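Local coordinates for protein glutathione S-transferase (Agrobacterium tumefaciens, PDB 2YCD) that binds S-(p-nitrobenzyl)glutathione and probably conjugates glutathione to electrophilic compounds, perhaps in herbicide detoxification, at residues G87-V90 and M91-Q95. Numbering follows the deposited sequence. Where two conformers were deposited one is given.
Sequences GAIV and MHIAQ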
ATOM      1  N   GLY A  87       4.720   5.843  -2.327  1.00  7.38           N
ATOM      2  CA  GLY A  87       4.974   4.657  -3.139  1.00  7.90           C
ATOM      3  C   GLY A  87       4.870   4.941  -4.640  1.00  6.95           C
ATOM      4  O   GLY A  87       5.664   4.439  -5.446  1.00  7.73           O
ATOM      5  N   ALA A  88       3.867   5.732  -5.031  1.00  7.30           N
ATOM      6  CA  ALA A  88       3.637   6.060  -6.433  1.00  7.72           C
ATOM      7  C   ALA A  88       4.652   7.066  -6.968  1.00  7.37           C
ATOM      8  O   ALA A  88       4.981   7.071  -8.160  1.00  7.61           O
ATOM      9  CB  ALA A  88       2.235   6.609  -6.614  1.00  7.74           C
ATOM     10  N   ILE A  89       5.137   7.937  -6.089  1.00  6.56           N
ATOM     11  CA  ILE A  89       6.163   8.911  -6.455  1.00  8.25           C
ATOM     12  C   ILE A  89       7.483   8.180  -6.715  1.00  6.53           C
ATOM     13  O   ILE A  89       8.135   8.391  -7.746  1.00  7.51           O
ATOM     14  CB  ILE A  89       6.298  10.005  -5.367  1.00  6.52           C
ATOM     15  CG1 ILE A  89       5.013  10.848  -5.284  1.00  8.61           C
ATOM     16  CG2 ILE A  89       7.502  10.920  -5.690  1.00  8.52           C
ATOM     17  CD1 ILE A  89       4.933  11.682  -3.996  1.00  8.92           C
ATOM     18  N   VAL A  90       7.858   7.288  -5.805  1.00  7.37           N
ATOM     19  CA  VAL A  90       9.008   6.419  -6.033  1.00  8.04           C
ATOM     20  C   VAL A  90       8.844   5.599  -7.309  1.00  7.56           C
ATOM     21  O   VAL A  90       9.776   5.542  -8.120  1.00  8.66           O
ATOM     22  CB  VAL A  90       9.290   5.546  -4.804  1.00  8.82           C
ATOM     23  CG1 VAL A  90      10.325   4.474  -5.116  1.00  9.10           C
ATOM     24  CG2 VAL A  90       9.754   6.429  -3.626  1.00  8.61           C
ATOM     25  N   MET A  91       7.649   5.054  -7.551  1.00  7.95           N
ATOM     26  CA  MET A  91       7.402   4.310  -8.788  0.79  9.35           C
ATOM     27  C   MET A  91       7.678   5.160 -10.026  1.00  9.22           C
ATOM     28  O   MET A  91       8.355   4.729 -10.958  1.00  9.70           O
ATOM     29  CB  MET A  91       5.959   3.796  -8.821  0.79 10.44           C
ATOM     30  CG  MET A  91       5.678   2.887 -10.004  0.79 10.00           C
ATOM     31  SD  MET A  91       6.501   1.294  -9.854  0.79 10.19           S
ATOM     32  CE  MET A  91       5.320   0.417  -8.841  0.79 15.23           C
ATOM     33  N   HIS A  92       7.139   6.374 -10.039  1.00  8.15           N
ATOM     34  CA  HIS A  92       7.317   7.279 -11.174  1.00  9.54           C
ATOM     35  C   HIS A  92       8.777   7.609 -11.442  1.00  9.47           C
ATOM     36  O   HIS A  92       9.231   7.577 -12.602  1.00 11.13           O
ATOM     37  CB  HIS A  92       6.502   8.563 -10.962  1.00 10.02           C
ATOM     38  CG  HIS A  92       6.672   9.582 -12.049  1.00  9.83           C
ATOM     39  ND1 HIS A  92       6.121   9.428 -13.302  1.00 14.35           N
ATOM     40  CD2 HIS A  92       7.337  10.760 -12.067  1.00 13.89           C
ATOM     41  CE1 HIS A  92       6.422  10.483 -14.042  1.00 16.66           C
ATOM     42  NE2 HIS A  92       7.168  11.298 -13.323  1.00 15.35           N
ATOM     43  N   ILE A  93       9.511   7.925 -10.386  1.00  9.09           N
ATOM     44  CA  ILE A  93      10.944   8.185 -10.498  1.00 10.23           C
ATOM     45  C   ILE A  93      11.654   6.955 -11.079  1.00 11.65           C
ATOM     46  O   ILE A  93      12.480   7.078 -11.998  1.00 12.43           O
ATOM     47  CB  ILE A  93      11.526   8.564  -9.118  1.00  8.71           C
ATOM     48  CG1 ILE A  93      10.923   9.895  -8.651  1.00 10.35           C
ATOM     49  CG2 ILE A  93      13.071   8.682  -9.177  1.00 10.72           C
ATOM     50  CD1 ILE A  93      11.065  10.182  -7.140  1.00  9.85           C
ATOM     51  N   ALA A  94      11.322   5.780 -10.558  1.00 10.98           N
ATOM     52  CA  ALA A  94      11.954   4.533 -10.977  1.00 11.96           C
ATOM     53  C   ALA A  94      11.610   4.138 -12.415  1.00 14.21           C
ATOM     54  O   ALA A  94      12.382   3.420 -13.059  1.00 16.89           O
ATOM     55  CB  ALA A  94      11.554   3.407 -10.037  1.00 13.04           C
ATOM     56  N   GLN A  95      10.453   4.574 -12.914  1.00 14.14           N
ATOM     57  CA  GLN A  95      10.012   4.196 -14.259  1.00 17.07           C
ATOM     58  C   GLN A  95      10.689   5.045 -15.335  1.00 21.14           C
ATOM     59  O   GLN A  95      10.783   4.626 -16.491  1.00 25.52           O
ATOM     60  CB  GLN A  95       8.482   4.305 -14.389  1.00 18.56           C
ATOM     61  CG  GLN A  95       7.668   3.297 -13.565  1.00 20.81           C
ATOM     62  CD  GLN A  95       7.572   1.911 -14.198  1.00 34.59           C
ATOM     63  OE1 GLN A  95       8.061   1.683 -15.301  1.00 30.30           O
ATOM     64  NE2 GLN A  95       6.936   0.978 -13.490  1.00 34.68           N
TER
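Ile89 and Ile93 meet one turn apart on the same helix. CG2 of Ile89 lies 3.9 Å from CD1 of Ile93, and the two side chains cross at a slant. Ile93 sets its CG1 beside its own backbone N (chi1 -65°). This turns the ethyl arm back along the helix, with CG1 of Ile93 3.3 Å from Ile89 O. Ile93 N also donates to Ile89 O at 3.0 Å, with an N-H...O angle of 172°. Ala94 N donates to Val90 O in the same i to i+4 pattern, at 2.9 Å. Met91 N to Gly87 O and His92 N to Ala88 O are further backbone hydrogen bonds of this kind.

The helix is enclosed on several faces. Ile89 and Ile93 pack on helix 35-45, Val90 and Ala94 on helix 176-185, and Ile89 and His92 touch Leu83 of strand 81-84. Ala88 and Met91 touch Phe116 of the second subunit. Glu85 and Ser86, just before Gly87, line the pocket of the bound S-(p-nitrobenzyl)glutathione. This is the regular alpha-helix that ends the thioredoxin-like domain of a glutathione transferase, set between its sheet, the helical domain and the partner subunit.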